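Local atomic coordinates of topoisomerase I-like protein (PDB entry 2B9S), a protein that forms the large subunit of a heterodimeric type IB DNA topoisomerase, which probably relaxes supercoiled DNA by transiently nicking one strand. Residues 272-284 with 360-373. Numbering follows the deposited sequence.
Sequences LHVAQRAVAMYFI and IFDQLNPTQLNDHL. With nucleotides of chain C.
Helix 272-284 meets helix 366-373 with axes 10.7 Å apart at closest and a signed crossing angle of -79°, while the type I turn from Phe-361 to Leu-364 sets the loop before helix 366-373 against the first turns of helix 272-284. Gln-276 suits the turn because its amide both accepts and donates: OE1 takes Gln-363 N on an in-plane lone pair at 2.9 Å, and NE2 reaches Asp-362 OD1 in a weak bond. His-273, its CG anti to the backbone N (chi1 169°), directs ND1 to Gln-363 O at 2.8 Å; the amide of Gln-368 covers one ring face. That glutamine also accepts from Asn-365 N, and Asn-365 OD1 from Gln-368 N, a capping box starting helix 366-373. Within the catalytic core of this topoisomerase, the short helix also reaches the DNA: Asn-370 ND2 donates to OP2 of DC17 of chain C at 2.9 Å. The small methyl of Ala-280 lets two leucines come close, Leu-364 CD2 pressed tightly on CB and Leu-369 a knob among Arg-277, Ala-280, Met-281 and Ile-284. Val-279 CG1 meets the edge of the Phe-361 ring, 3.9 Å from CZ. Farther along, two flat groups lie face to face, the Arg-277 guanidinium over the His-372 ring, planes 2° apart and centres 3.5 Å apart, while Met-281 SD sits at that ring's edge.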
ATOM      1  N   LEU D 272     -23.939  24.868   4.432  1.00 40.84           N
ATOM      2  CA  LEU D 272     -23.794  23.780   3.452  1.00 39.94           C
ATOM      3  C   LEU D 272     -22.548  22.906   3.703  1.00 38.71           C
ATOM      4  O   LEU D 272     -22.618  21.684   3.595  1.00 37.91           O
ATOM      5  CB  LEU D 272     -23.827  24.319   2.016  1.00 40.34           C
ATOM      6  CG  LEU D 272     -23.883  23.324   0.852  1.00 40.20           C
ATOM      7  CD1 LEU D 272     -25.191  22.517   0.876  1.00 38.80           C
ATOM      8  CD2 LEU D 272     -23.674  24.058  -0.473  1.00 38.42           C
ATOM      9  N   HIS D 273     -21.428  23.536   4.056  1.00 37.79           N
ATOM     10  CA  HIS D 273     -20.225  22.812   4.466  1.00 37.71           C
ATOM     11  C   HIS D 273     -20.488  21.861   5.646  1.00 37.58           C
ATOM     12  O   HIS D 273     -20.078  20.697   5.614  1.00 38.02           O
ATOM     13  CB  HIS D 273     -19.074  23.781   4.806  1.00 37.71           C
ATOM     14  CG  HIS D 273     -17.912  23.116   5.479  1.00 37.78           C
ATOM     15  ND1 HIS D 273     -17.136  22.165   4.855  1.00 37.63           N
ATOM     16  CD2 HIS D 273     -17.414  23.240   6.732  1.00 38.07           C
ATOM     17  CE1 HIS D 273     -16.210  21.733   5.691  1.00 36.52           C
ATOM     18  NE2 HIS D 273     -16.358  22.369   6.838  1.00 37.66           N
ATOM     19  N   VAL D 274     -21.179  22.360   6.672  1.00 36.91           N
ATOM     20  CA  VAL D 274     -21.453  21.588   7.895  1.00 35.23           C
ATOM     21  C   VAL D 274     -22.326  20.353   7.616  1.00 34.57           C
ATOM     22  O   VAL D 274     -22.017  19.246   8.101  1.00 33.44           O
ATOM     23  CB  VAL D 274     -22.049  22.481   9.045  1.00 34.70           C
ATOM     24  CG1 VAL D 274     -22.351  21.663  10.283  1.00 34.79           C
ATOM     25  CG2 VAL D 274     -21.076  23.587   9.434  1.00 34.08           C
ATOM     26  N   ALA D 275     -23.392  20.542   6.826  1.00 32.49           N
ATOM     27  CA  ALA D 275     -24.312  19.453   6.472  1.00 31.95           C
ATOM     28  C   ALA D 275     -23.625  18.369   5.638  1.00 30.81           C
ATOM     29  O   ALA D 275     -23.871  17.180   5.849  1.00 30.35           O
ATOM     30  CB  ALA D 275     -25.548  19.988   5.746  1.00 30.61           C
ATOM     31  N   GLN D 276     -22.780  18.803   4.697  1.00 30.47           N
ATOM     32  CA  GLN D 276     -21.951  17.911   3.869  1.00 30.07           C
ATOM     33  C   GLN D 276     -20.922  17.149   4.710  1.00 29.61           C
ATOM     34  O   GLN D 276     -20.789  15.922   4.574  1.00 26.33           O
ATOM     35  CB  GLN D 276     -21.245  18.693   2.748  1.00 30.28           C
ATOM     36  CG  GLN D 276     -22.164  19.079   1.600  1.00 30.19           C
ATOM     37  CD  GLN D 276     -21.449  19.682   0.412  1.00 29.05           C
ATOM     38  OE1 GLN D 276     -20.238  19.841   0.406  1.00 31.28           O
ATOM     39  NE2 GLN D 276     -22.205  20.023  -0.603  1.00 27.83           N
ATOM     40  N   ARG D 277     -20.210  17.894   5.567  1.00 30.31           N
ATOM     41  CA  ARG D 277     -19.296  17.329   6.581  1.00 30.55           C
ATOM     42  C   ARG D 277     -19.954  16.215   7.414  1.00 31.43           C
ATOM     43  O   ARG D 277     -19.328  15.171   7.658  1.00 32.33           O
ATOM     44  CB  ARG D 277     -18.748  18.431   7.494  1.00 28.99           C
ATOM     45  CG  ARG D 277     -17.529  18.022   8.330  1.00 29.67           C
ATOM     46  CD  ARG D 277     -16.975  19.215   9.106  1.00 31.57           C
ATOM     47  NE  ARG D 277     -17.938  19.695  10.109  1.00 33.58           N
ATOM     48  CZ  ARG D 277     -17.837  20.835  10.790  1.00 33.61           C
ATOM     49  NH1 ARG D 277     -16.811  21.668  10.602  1.00 33.17           N
ATOM     50  NH2 ARG D 277     -18.778  21.140  11.670  1.00 34.02           N
ATOM     51  N   ALA D 278     -21.215  16.436   7.808  1.00 31.49           N
ATOM     52  CA  ALA D 278     -22.032  15.461   8.568  1.00 30.26           C
ATOM     53  C   ALA D 278     -22.334  14.158   7.825  1.00 30.55           C
ATOM     54  O   ALA D 278     -22.237  13.072   8.398  1.00 31.01           O
ATOM     55  CB  ALA D 278     -23.343  16.121   9.019  1.00 29.15           C
ATOM     56  N   VAL D 279     -22.734  14.262   6.560  1.00 29.58           N
ATOM     57  CA  VAL D 279     -23.021  13.071   5.744  1.00 28.69           C
ATOM     58  C   VAL D 279     -21.728  12.290   5.446  1.00 30.03           C
ATOM     59  O   VAL D 279     -21.727  11.049   5.410  1.00 30.05           O
ATOM     60  CB  VAL D 279     -23.808  13.453   4.454  1.00 27.63           C
ATOM     61  CG1 VAL D 279     -24.073  12.255   3.563  1.00 24.35           C
ATOM     62  CG2 VAL D 279     -25.139  14.131   4.831  1.00 28.87           C
ATOM     63  N   ALA D 280     -20.624  13.020   5.268  1.00 30.17           N
ATOM     64  CA  ALA D 280     -19.332  12.393   4.991  1.00 29.27           C
ATOM     65  C   ALA D 280     -18.872  11.618   6.207  1.00 30.11           C
ATOM     66  O   ALA D 280     -18.454  10.452   6.089  1.00 29.34           O
ATOM     67  CB  ALA D 280     -18.294  13.422   4.565  1.00 28.03           C
ATOM     68  N   MET D 281     -18.965  12.235   7.386  1.00 31.90           N
ATOM     69  CA  MET D 281     -18.581  11.505   8.589  1.00 33.16           C
ATOM     70  C   MET D 281     -19.552  10.371   8.958  1.00 31.56           C
ATOM     71  O   MET D 281     -19.144   9.353   9.499  1.00 31.71           O
ATOM     72  CB  MET D 281     -18.144  12.428   9.751  1.00 35.90           C
ATOM     73  CG  MET D 281     -19.114  13.425  10.261  1.00 37.06           C
ATOM     74  SD  MET D 281     -18.249  14.734  11.181  1.00 38.33           S
ATOM     75  CE  MET D 281     -18.260  14.054  12.844  1.00 38.28           C
ATOM     76  N   TYR D 282     -20.817  10.515   8.579  1.00 32.36           N
ATOM     77  CA  TYR D 282     -21.779   9.426   8.645  1.00 31.41           C
ATOM     78  C   TYR D 282     -21.378   8.219   7.776  1.00 33.20           C
ATOM     79  O   TYR D 282     -21.491   7.063   8.221  1.00 31.86           O
ATOM     80  CB  TYR D 282     -23.157   9.939   8.228  1.00 33.05           C
ATOM     81  CG  TYR D 282     -24.212   8.866   8.061  1.00 33.40           C
ATOM     82  CD1 TYR D 282     -24.889   8.340   9.169  1.00 32.67           C
ATOM     83  CD2 TYR D 282     -24.549   8.389   6.793  1.00 33.25           C
ATOM     84  CE1 TYR D 282     -25.863   7.355   9.019  1.00 33.11           C
ATOM     85  CE2 TYR D 282     -25.515   7.404   6.628  1.00 34.29           C
ATOM     86  CZ  TYR D 282     -26.179   6.892   7.749  1.00 34.47           C
ATOM     87  OH  TYR D 282     -27.150   5.918   7.591  1.00 35.07           O
ATOM     88  N   PHE D 283     -20.952   8.487   6.530  1.00 32.30           N
ATOM     89  CA  PHE D 283     -20.459   7.446   5.627  1.00 30.82           C
ATOM     90  C   PHE D 283     -19.191   6.773   6.132  1.00 29.43           C
ATOM     91  O   PHE D 283     -19.089   5.562   6.078  1.00 28.93           O
ATOM     92  CB  PHE D 283     -20.196   7.977   4.210  1.00 32.47           C
ATOM     93  CG  PHE D 283     -21.440   8.253   3.410  1.00 33.12           C
ATOM     94  CD1 PHE D 283     -22.684   7.769   3.814  1.00 34.96           C
ATOM     95  CD2 PHE D 283     -21.356   8.971   2.228  1.00 33.54           C
ATOM     96  CE1 PHE D 283     -23.834   8.034   3.080  1.00 34.06           C
ATOM     97  CE2 PHE D 283     -22.489   9.225   1.471  1.00 34.28           C
ATOM     98  CZ  PHE D 283     -23.739   8.751   1.906  1.00 34.01           C
ATOM     99  N   ILE D 284     -18.226   7.569   6.586  1.00 31.16           N
ATOM    100  CA  ILE D 284     -16.938   7.074   7.087  1.00 32.92           C
ATOM    101  C   ILE D 284     -17.131   6.221   8.354  1.00 34.93           C
ATOM    102  O   ILE D 284     -16.513   5.152   8.503  1.00 34.86           O
ATOM    103  CB  ILE D 284     -15.949   8.245   7.342  1.00 32.94           C
ATOM    104  CG1 ILE D 284     -15.545   8.902   6.011  1.00 32.88           C
ATOM    105  CG2 ILE D 284     -14.736   7.790   8.136  1.00 32.38           C
ATOM    106  CD1 ILE D 284     -14.785  10.209   6.149  1.00 31.65           C
ATOM    107  N   ILE D 360     -20.378  15.439  -5.255  1.00 29.78           N
ATOM    108  CA  ILE D 360     -21.436  15.475  -4.240  1.00 31.99           C
ATOM    109  C   ILE D 360     -21.077  16.388  -3.068  1.00 32.11           C
ATOM    110  O   ILE D 360     -21.895  17.215  -2.638  1.00 33.09           O
ATOM    111  CB  ILE D 360     -21.699  14.065  -3.670  1.00 32.66           C
ATOM    112  CG1 ILE D 360     -22.169  13.122  -4.769  1.00 32.03           C
ATOM    113  CG2 ILE D 360     -22.722  14.133  -2.522  1.00 34.57           C
ATOM    114  CD1 ILE D 360     -22.158  11.668  -4.368  1.00 33.63           C
ATOM    115  N   PHE D 361     -19.864  16.224  -2.538  1.00 31.25           N
ATOM    116  CA  PHE D 361     -19.392  17.074  -1.442  1.00 30.50           C
ATOM    117  C   PHE D 361     -18.459  18.175  -1.938  1.00 30.83           C
ATOM    118  O   PHE D 361     -17.327  18.271  -1.503  1.00 31.19           O
ATOM    119  CB  PHE D 361     -18.736  16.242  -0.331  1.00 30.54           C
ATOM    120  CG  PHE D 361     -19.601  15.107   0.171  1.00 30.64           C
ATOM    121  CD1 PHE D 361     -20.843  15.367   0.768  1.00 29.99           C
ATOM    122  CD2 PHE D 361     -19.179  13.775   0.029  1.00 29.88           C
ATOM    123  CE1 PHE D 361     -21.643  14.317   1.216  1.00 29.44           C
ATOM    124  CE2 PHE D 361     -19.956  12.731   0.472  1.00 29.87           C
ATOM    125  CZ  PHE D 361     -21.198  12.997   1.078  1.00 30.77           C
ATOM    126  N   ASP D 362     -18.970  19.029  -2.820  1.00 32.00           N
ATOM    127  CA  ASP D 362     -18.181  20.111  -3.421  1.00 32.87           C
ATOM    128  C   ASP D 362     -17.673  21.180  -2.428  1.00 32.93           C
ATOM    129  O   ASP D 362     -16.724  21.909  -2.717  1.00 31.55           O
ATOM    130  CB  ASP D 362     -18.953  20.755  -4.592  1.00 32.96           C
ATOM    131  CG  ASP D 362     -20.102  21.667  -4.141  1.00 33.38           C
ATOM    132  OD1 ASP D 362     -21.109  21.184  -3.550  1.00 30.94           O
ATOM    133  OD2 ASP D 362     -19.988  22.885  -4.422  1.00 33.63           O
ATOM    134  N   GLN D 363     -18.310  21.241  -1.261  1.00 33.10           N
ATOM    135  CA  GLN D 363     -17.964  22.192  -0.207  1.00 32.59           C
ATOM    136  C   GLN D 363     -17.235  21.523   0.980  1.00 32.02           C
ATOM    137  O   GLN D 363     -17.149  22.107   2.061  1.00 32.58           O
ATOM    138  CB  GLN D 363     -19.239  22.923   0.261  1.00 31.80           C
ATOM    139  CG  GLN D 363     -19.924  23.771  -0.840  1.00 32.61           C
ATOM    140  CD  GLN D 363     -19.009  24.845  -1.407  1.00 32.98           C
ATOM    141  OE1 GLN D 363     -18.402  25.602  -0.653  1.00 34.24           O
ATOM    142  NE2 GLN D 363     -18.907  24.919  -2.738  1.00 32.20           N
ATOM    143  N   LEU D 364     -16.720  20.311   0.769  1.00 29.71           N
ATOM    144  CA  LEU D 364     -15.980  19.554   1.800  1.00 31.27           C
ATOM    145  C   LEU D 364     -14.676  18.905   1.273  1.00 31.33           C
ATOM    146  O   LEU D 364     -14.708  18.129   0.313  1.00 33.41           O
ATOM    147  CB  LEU D 364     -16.876  18.440   2.386  1.00 30.43           C
ATOM    148  CG  LEU D 364     -16.221  17.462   3.384  1.00 30.87           C
ATOM    149  CD1 LEU D 364     -15.947  18.118   4.759  1.00 29.30           C
ATOM    150  CD2 LEU D 364     -17.046  16.212   3.543  1.00 30.95           C
ATOM    151  N   ASN D 365     -13.547  19.191   1.911  1.00 30.05           N
ATOM    152  CA  ASN D 365     -12.309  18.449   1.615  1.00 31.28           C
ATOM    153  C   ASN D 365     -11.787  17.661   2.834  1.00 27.70           C
ATOM    154  O   ASN D 365     -12.253  17.891   3.941  1.00 27.58           O
ATOM    155  CB  ASN D 365     -11.225  19.357   0.976  1.00 32.56           C
ATOM    156  CG  ASN D 365     -10.677  20.385   1.934  1.00 34.96           C
ATOM    157  OD1 ASN D 365     -10.358  20.077   3.093  1.00 36.15           O
ATOM    158  ND2 ASN D 365     -10.553  21.624   1.458  1.00 33.91           N
ATOM    159  N   PRO D 366     -10.868  16.690   2.625  1.00 27.12           N
ATOM    160  CA  PRO D 366     -10.370  15.876   3.752  1.00 25.55           C
ATOM    161  C   PRO D 366      -9.738  16.673   4.902  1.00 26.10           C
ATOM    162  O   PRO D 366      -9.904  16.306   6.057  1.00 25.55           O
ATOM    163  CB  PRO D 366      -9.355  14.945   3.075  1.00 25.19           C
ATOM    164  CG  PRO D 366      -9.890  14.809   1.654  1.00 24.12           C
ATOM    165  CD  PRO D 366     -10.284  16.226   1.344  1.00 26.00           C
ATOM    166  N   THR D 367      -9.041  17.758   4.579  1.00 27.10           N
ATOM    167  CA  THR D 367      -8.447  18.665   5.572  1.00 30.96           C
ATOM    168  C   THR D 367      -9.471  19.230   6.572  1.00 30.39           C
ATOM    169  O   THR D 367      -9.223  19.256   7.771  1.00 29.39           O
ATOM    170  CB  THR D 367      -7.696  19.811   4.858  1.00 31.24           C
ATOM    171  OG1 THR D 367      -6.418  19.331   4.448  1.00 35.55           O
ATOM    172  CG2 THR D 367      -7.485  20.997   5.762  1.00 34.97           C
ATOM    173  N   GLN D 368     -10.607  19.690   6.058  1.00 31.93           N
ATOM    174  CA  GLN D 368     -11.674  20.252   6.887  1.00 31.90           C
ATOM    175  C   GLN D 368     -12.283  19.179   7.759  1.00 32.44           C
ATOM    176  O   GLN D 368     -12.523  19.406   8.939  1.00 33.47           O
ATOM    177  CB  GLN D 368     -12.753  20.874   6.016  1.00 31.39           C
ATOM    178  CG  GLN D 368     -12.236  21.958   5.083  1.00 30.49           C
ATOM    179  CD  GLN D 368     -13.323  22.468   4.176  1.00 31.10           C
ATOM    180  OE1 GLN D 368     -13.885  21.727   3.375  1.00 30.75           O
ATOM    181  NE2 GLN D 368     -13.633  23.741   4.302  1.00 30.25           N
ATOM    182  N   LEU D 369     -12.512  18.003   7.172  1.00 33.23           N
ATOM    183  CA  LEU D 369     -13.041  16.865   7.905  1.00 32.58           C
ATOM    184  C   LEU D 369     -12.110  16.394   9.036  1.00 32.83           C
ATOM    185  O   LEU D 369     -12.567  16.167  10.159  1.00 34.31           O
ATOM    186  CB  LEU D 369     -13.388  15.726   6.946  1.00 32.95           C
ATOM    187  CG  LEU D 369     -14.246  14.609   7.545  1.00 33.02           C
ATOM    188  CD1 LEU D 369     -15.444  14.331   6.664  1.00 33.82           C
ATOM    189  CD2 LEU D 369     -13.431  13.375   7.730  1.00 32.85           C
ATOM    190  N   ASN D 370     -10.816  16.268   8.754  1.00 30.85           N
ATOM    191  CA  ASN D 370      -9.882  15.816   9.766  1.00 30.63           C
ATOM    192  C   ASN D 370      -9.603  16.853  10.848  1.00 32.12           C
ATOM    193  O   ASN D 370      -9.306  16.481  11.982  1.00 33.21           O
ATOM    194  CB  ASN D 370      -8.576  15.299   9.151  1.00 27.90           C
ATOM    195  CG  ASN D 370      -8.725  13.924   8.526  1.00 25.23           C
ATOM    196  OD1 ASN D 370      -9.421  13.063   9.061  1.00 26.42           O
ATOM    197  ND2 ASN D 370      -8.052  13.705   7.407  1.00 21.42           N
ATOM    198  N   ASP D 371      -9.686  18.139  10.498  1.00 32.74           N
ATOM    199  CA  ASP D 371      -9.577  19.211  11.491  1.00 32.86           C
ATOM    200  C   ASP D 371     -10.768  19.208  12.454  1.00 33.30           C
ATOM    201  O   ASP D 371     -10.584  19.285  13.675  1.00 32.84           O
ATOM    202  CB  ASP D 371      -9.379  20.577  10.825  1.00 34.28           C
ATOM    203  CG  ASP D 371      -7.958  20.762  10.278  1.00 36.04           C
ATOM    204  OD1 ASP D 371      -7.096  19.914  10.574  1.00 37.26           O
ATOM    205  OD2 ASP D 371      -7.688  21.746   9.561  1.00 36.63           O
ATOM    206  N   HIS D 372     -11.977  19.067  11.916  1.00 32.94           N
ATOM    207  CA  HIS D 372     -13.157  18.945  12.763  1.00 35.10           C
ATOM    208  C   HIS D 372     -13.053  17.779  13.761  1.00 35.89           C
ATOM    209  O   HIS D 372     -13.407  17.931  14.927  1.00 37.97           O
ATOM    210  CB  HIS D 372     -14.434  18.826  11.931  1.00 34.14           C
ATOM    211  CG  HIS D 372     -15.687  18.805  12.751  1.00 34.24           C
ATOM    212  ND1 HIS D 372     -16.030  19.826  13.615  1.00 35.04           N
ATOM    213  CD2 HIS D 372     -16.689  17.894  12.830  1.00 34.35           C
ATOM    214  CE1 HIS D 372     -17.188  19.541  14.191  1.00 33.71           C
ATOM    215  NE2 HIS D 372     -17.606  18.373  13.734  1.00 33.29           N
ATOM    216  N   LEU D 373     -12.560  16.634  13.291  1.00 36.07           N
ATOM    217  CA  LEU D 373     -12.381  15.430  14.108  1.00 35.47           C
ATOM    218  C   LEU D 373     -11.421  15.601  15.299  1.00 34.35           C
ATOM    219  O   LEU D 373     -11.625  14.993  16.339  1.00 33.71           O
ATOM    220  CB  LEU D 373     -11.944  14.241  13.233  1.00 34.07           C
ATOM    221  CG  LEU D 373     -12.952  13.573  12.295  1.00 34.82           C
ATOM    222  CD1 LEU D 373     -12.284  12.454  11.470  1.00 33.06           C
ATOM    223  CD2 LEU D 373     -14.205  13.035  13.042  1.00 35.51           C
TER
ATOM    224  P    DC C  17      -6.688  10.180   7.012  1.00 20.09           P
ATOM    225  OP1  DC C  17      -7.111   9.516   8.270  1.00 25.08           O
ATOM    226  OP2  DC C  17      -7.649  11.007   6.290  1.00 21.69           O
ATOM    227  O5'  DC C  17      -5.450  11.075   7.400  1.00 21.45           O
ATOM    228  C5'  DC C  17      -4.364  10.607   8.181  1.00 22.53           C
ATOM    229  C4'  DC C  17      -3.331  11.708   8.126  1.00 22.93           C
ATOM    230  O4'  DC C  17      -2.694  11.696   6.824  1.00 23.26           O
ATOM    231  C3'  DC C  17      -3.885  13.127   8.288  1.00 24.34           C
ATOM    232  O3'  DC C  17      -3.056  13.780   9.219  1.00 28.88           O
ATOM    233  C2'  DC C  17      -3.664  13.775   6.931  1.00 22.96           C
ATOM    234  C1'  DC C  17      -2.396  13.049   6.480  1.00 20.87           C
ATOM    235  N1   DC C  17      -2.089  13.160   5.015  1.00 19.53           N
ATOM    236  C2   DC C  17      -0.755  13.198   4.607  1.00 21.20           C
ATOM    237  O2   DC C  17       0.146  13.142   5.481  1.00 22.60           O
ATOM    238  N3   DC C  17      -0.478  13.298   3.274  1.00 18.37           N
ATOM    239  C4   DC C  17      -1.470  13.369   2.377  1.00 17.82           C
ATOM    240  N4   DC C  17      -1.114  13.494   1.097  1.00 18.33           N
ATOM    241  C5   DC C  17      -2.845  13.343   2.754  1.00 17.91           C
ATOM    242  C6   DC C  17      -3.107  13.227   4.070  1.00 20.54           C
TER